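Local coordinates for prophage Lp1 protein 11 (Lactobacillus plantarum WCFS1, PDB 3B7H), which probably binds DNA through a helix-turn-helix domain of the Cro/C1 type, as phage repressors do, at the interface of chains A and B. Coordinates in Å, arbitrary orientation; residue numbers count along the deposited sequence, not the author numbering. Chains: chain A/B, Prophage Lp1 protein 11.

The interface of chains A and B. Residues chain A 4, 8, 53, 64, 68, 73-74; chain B 50, 54, 63-65, 68.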
ATOM      1  N   ASP A   4       5.167  -3.135   8.671  1.00 22.77           N
ATOM      2  CA  ASP A   4       4.373  -3.320   7.467  1.00 22.32           C
ATOM      3  C   ASP A   4       5.266  -3.804   6.339  1.00 21.87           C
ATOM      4  O   ASP A   4       4.898  -4.710   5.626  1.00 20.97           O
ATOM      5  CB  ASP A   4       3.654  -2.037   7.039  1.00 22.49           C
ATOM      6  CG  ASP A   4       2.490  -1.678   7.936  1.00 22.58           C
ATOM      7  OD1 ASP A   4       1.492  -2.423   8.001  1.00 24.64           O
ATOM      8  OD2 ASP A   4       2.560  -0.613   8.553  1.00 23.40           O
ATOM      9  N   VAL A   8       4.531  -7.212   4.321  1.00 20.97           N
ATOM     10  CA  VAL A   8       4.374  -7.152   2.879  1.00 21.10           C
ATOM     11  C   VAL A   8       5.441  -7.961   2.145  1.00 21.05           C
ATOM     12  O   VAL A   8       5.145  -8.717   1.217  1.00 21.24           O
ATOM     13  CB  VAL A   8       4.347  -5.664   2.391  1.00 21.10           C
ATOM     14  CG1 VAL A   8       4.571  -5.573   0.885  1.00 19.84           C
ATOM     15  CG2 VAL A   8       3.005  -5.019   2.802  1.00 20.55           C
ATOM     16  N   ILE A  53       4.589  -2.237  -4.764  1.00 25.19           N
ATOM     17  CA  ILE A  53       3.659  -3.384  -4.642  1.00 25.80           C
ATOM     18  C   ILE A  53       2.840  -3.567  -5.936  1.00 26.08           C
ATOM     19  O   ILE A  53       2.716  -4.680  -6.474  1.00 25.87           O
ATOM     20  CB  ILE A  53       2.728  -3.206  -3.424  1.00 25.60           C
ATOM     21  CG1 ILE A  53       3.569  -3.224  -2.132  1.00 25.88           C
ATOM     22  CG2 ILE A  53       1.634  -4.285  -3.420  1.00 25.28           C
ATOM     23  CD1 ILE A  53       2.811  -2.694  -0.923  1.00 26.71           C
ATOM     24  N   VAL A  64      -3.620  -5.728  -6.745  1.00 21.68           N
ATOM     25  CA  VAL A  64      -3.167  -5.234  -5.457  1.00 21.12           C
ATOM     26  C   VAL A  64      -4.192  -5.589  -4.393  1.00 20.44           C
ATOM     27  O   VAL A  64      -3.842  -5.965  -3.282  1.00 21.06           O
ATOM     28  CB  VAL A  64      -2.914  -3.706  -5.503  1.00 21.13           C
ATOM     29  CG1 VAL A  64      -2.857  -3.081  -4.096  1.00 22.07           C
ATOM     30  CG2 VAL A  64      -1.635  -3.414  -6.251  1.00 21.05           C
ATOM     31  N   PHE A  68      -3.428  -8.084  -0.978  1.00 19.53           N
ATOM     32  CA  PHE A  68      -3.652  -7.750   0.406  1.00 19.69           C
ATOM     33  C   PHE A  68      -4.676  -8.635   1.103  1.00 20.04           C
ATOM     34  O   PHE A  68      -5.078  -8.317   2.226  1.00 19.56           O
ATOM     35  CB  PHE A  68      -4.053  -6.280   0.537  1.00 19.98           C
ATOM     36  CG  PHE A  68      -2.881  -5.322   0.546  1.00 21.00           C
ATOM     37  CD1 PHE A  68      -2.018  -5.285   1.630  1.00 20.07           C
ATOM     38  CD2 PHE A  68      -2.657  -4.460  -0.513  1.00 21.51           C
ATOM     39  CE1 PHE A  68      -0.950  -4.421   1.656  1.00 20.32           C
ATOM     40  CE2 PHE A  68      -1.575  -3.587  -0.486  1.00 21.89           C
ATOM     41  CZ  PHE A  68      -0.734  -3.568   0.599  1.00 19.72           C
ATOM     42  N   TYR A  73      -3.987  -7.476   7.012  1.00 23.52           N
ATOM     43  CA  TYR A  73      -4.552  -6.470   6.125  1.00 22.84           C
ATOM     44  C   TYR A  73      -5.983  -6.774   5.681  1.00 22.41           C
ATOM     45  O   TYR A  73      -6.693  -5.864   5.267  1.00 21.24           O
ATOM     46  CB  TYR A  73      -3.651  -6.275   4.916  1.00 22.59           C
ATOM     47  CG  TYR A  73      -2.295  -5.758   5.294  1.00 22.57           C
ATOM     48  CD1 TYR A  73      -1.195  -6.579   5.239  1.00 24.10           C
ATOM     49  CD2 TYR A  73      -2.125  -4.465   5.778  1.00 22.60           C
ATOM     50  CE1 TYR A  73       0.079  -6.110   5.601  1.00 24.19           C
ATOM     51  CE2 TYR A  73      -0.856  -3.989   6.153  1.00 21.96           C
ATOM     52  CZ  TYR A  73       0.237  -4.820   6.048  1.00 21.75           C
ATOM     53  OH  TYR A  73       1.505  -4.403   6.411  1.00 21.96           O
ATOM     54  N   ASN A  74      -6.411  -8.031   5.790  1.00 22.57           N
ATOM     55  CA  ASN A  74      -7.775  -8.401   5.451  1.00 23.00           C
ATOM     56  C   ASN A  74      -8.675  -8.566   6.656  1.00 24.23           C
ATOM     57  O   ASN A  74      -9.751  -9.162   6.547  1.00 23.93           O
ATOM     58  CB  ASN A  74      -7.814  -9.633   4.513  1.00 22.70           C
ATOM     59  CG  ASN A  74      -7.404 -10.934   5.164  1.00 22.29           C
ATOM     60  OD1 ASN A  74      -6.975 -10.992   6.330  1.00 20.28           O
ATOM     61  ND2 ASN A  74      -7.531 -12.013   4.387  1.00 20.14           N
TER
ATOM     62  N   ILE B  50       1.931   2.335   2.952  1.00 26.73           N
ATOM     63  CA  ILE B  50       1.032   1.286   3.465  1.00 26.25           C
ATOM     64  C   ILE B  50       0.713   1.556   4.915  1.00 25.42           C
ATOM     65  O   ILE B  50      -0.421   1.381   5.335  1.00 23.81           O
ATOM     66  CB  ILE B  50       1.654  -0.114   3.340  1.00 26.42           C
ATOM     67  CG1 ILE B  50       1.959  -0.366   1.880  1.00 27.79           C
ATOM     68  CG2 ILE B  50       0.674  -1.231   3.836  1.00 25.95           C
ATOM     69  CD1 ILE B  50       2.425  -1.757   1.613  1.00 28.65           C
ATOM     70  N   ARG B  54      -2.925   2.001   6.378  1.00 26.85           N
ATOM     71  CA  ARG B  54      -3.375   1.101   7.445  1.00 27.39           C
ATOM     72  C   ARG B  54      -3.938   1.868   8.625  1.00 26.97           C
ATOM     73  O   ARG B  54      -4.982   1.517   9.163  1.00 26.55           O
ATOM     74  CB  ARG B  54      -2.237   0.187   7.890  1.00 27.49           C
ATOM     75  CG  ARG B  54      -2.626  -0.713   9.063  1.00 28.20           C
ATOM     76  CD  ARG B  54      -1.534  -1.644   9.541  1.00 31.56           C
ATOM     77  NE  ARG B  54      -0.275  -0.949   9.821  1.00 36.49           N
ATOM     78  CZ  ARG B  54      -0.034  -0.161  10.881  1.00 38.51           C
ATOM     79  NH1 ARG B  54      -0.978   0.111  11.791  1.00 38.83           N
ATOM     80  NH2 ARG B  54       1.186   0.374  11.032  1.00 39.16           N
ATOM     81  N   SER B  63     -10.772  -2.688   6.686  1.00 24.52           N
ATOM     82  CA  SER B  63      -9.510  -3.397   6.429  1.00 23.34           C
ATOM     83  C   SER B  63      -8.834  -2.762   5.217  1.00 22.73           C
ATOM     84  O   SER B  63      -9.517  -2.207   4.353  1.00 22.75           O
ATOM     85  CB  SER B  63      -9.751  -4.883   6.160  1.00 23.07           C
ATOM     86  OG  SER B  63     -10.333  -5.110   4.888  1.00 20.90           O
ATOM     87  N   VAL B  64      -7.508  -2.860   5.181  1.00 21.68           N
ATOM     88  CA  VAL B  64      -6.705  -2.384   4.070  1.00 21.12           C
ATOM     89  C   VAL B  64      -7.103  -3.127   2.806  1.00 20.44           C
ATOM     90  O   VAL B  64      -7.185  -2.545   1.733  1.00 21.06           O
ATOM     91  CB  VAL B  64      -5.193  -2.550   4.364  1.00 21.13           C
ATOM     92  CG1 VAL B  64      -4.337  -2.471   3.086  1.00 22.07           C
ATOM     93  CG2 VAL B  64      -4.739  -1.505   5.355  1.00 21.05           C
ATOM     94  N   HIS B  65      -7.360  -4.417   2.934  1.00 19.76           N
ATOM     95  CA  HIS B  65      -7.895  -5.214   1.834  1.00 20.02           C
ATOM     96  C   HIS B  65      -9.137  -4.585   1.228  1.00 20.21           C
ATOM     97  O   HIS B  65      -9.217  -4.417   0.006  1.00 21.29           O
ATOM     98  CB  HIS B  65      -8.195  -6.614   2.349  1.00 19.68           C
ATOM     99  CG  HIS B  65      -8.829  -7.517   1.354  1.00 19.21           C
ATOM    100  ND1 HIS B  65      -8.240  -7.839   0.152  1.00 21.05           N
ATOM    101  CD2 HIS B  65      -9.965  -8.235   1.417  1.00 20.42           C
ATOM    102  CE1 HIS B  65      -9.006  -8.698  -0.498  1.00 18.76           C
ATOM    103  NE2 HIS B  65     -10.064  -8.949   0.246  1.00 20.14           N
ATOM    104  N   PHE B  68      -8.711  -1.284  -0.728  1.00 19.53           N
ATOM    105  CA  PHE B  68      -8.204  -1.400  -2.072  1.00 19.69           C
ATOM    106  C   PHE B  68      -9.172  -2.052  -3.049  1.00 20.04           C
ATOM    107  O   PHE B  68      -8.770  -2.369  -4.171  1.00 19.56           O
ATOM    108  CB  PHE B  68      -6.872  -2.151  -2.072  1.00 19.98           C
ATOM    109  CG  PHE B  68      -5.676  -1.281  -1.749  1.00 21.00           C
ATOM    110  CD1 PHE B  68      -5.247  -0.321  -2.651  1.00 20.07           C
ATOM    111  CD2 PHE B  68      -4.983  -1.437  -0.560  1.00 21.51           C
ATOM    112  CE1 PHE B  68      -4.163   0.475  -2.375  1.00 20.32           C
ATOM    113  CE2 PHE B  68      -3.887  -0.629  -0.282  1.00 21.89           C
ATOM    114  CZ  PHE B  68      -3.480   0.317  -1.191  1.00 19.72           C
TER
HETATM  115  O   HOH W   1      -6.454  -3.901   7.756  1.00 23.88           O
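Two phenylalanines related by the two-fold axis form the apolar centre of this contact between two copies of the protein. The rings of A:Phe68 and B:Phe68 face each other in nearly parallel planes but slipped, so that their CD2-CE2 sides come together, A:Phe68 CE2 to B:Phe68 CE2 at 3.8 Å. Each ring is capped on one face by a valine of the other chain: B:Val64 CG1, anti to its backbone N (chi1 162°), lies 3.9 Å from A:Phe68 CD1, toward the rim of the ring, and A:Val64 CG1 repeats this over B:Phe68. B:Ile50 pushes into the opposite chain with its CD1 tip at the edge of the A:Phe68 ring, in plane, and tip to tip with A:Val8 CG2 at 3.5 Å. Its CG2 branch meets A:Tyr73 CE2, and the A:Tyr73 ring takes A:Phe68 CE1 over its centre.

Polar groups close the rim at both ends of this tyrosine. A:Tyr73 O accepts the backbone N-H of B:His65 (N to O 2.8 Å), a nearly straight bond (171° at H) that arrives above the carbonyl plane; a water links the same O to B:Val64 N. A:Tyr73 OH donates to the anti lone pair of A:Asp4 OD1 at 2.5 Å, which would help to hold the carboxylate for B:Arg54. The arginine, bent at chi3 (52°), grips it side-on and nearly coplanar in a salt bridge, B:Arg54 NE 2.9 Å from A:Asp4 OD1 and B:Arg54 NH2 3.0 Å from A:Asp4 OD2, both on syn lone pairs. These partners would probably keep the aspartate ionised.

The patch joins helices 4-18, 50-60 and 64-67 and the following C-terminal segment of chain A to helices 50-60 and 64-67 and flanking loop residues of chain B; symmetry repeats it, consistent with a dimer.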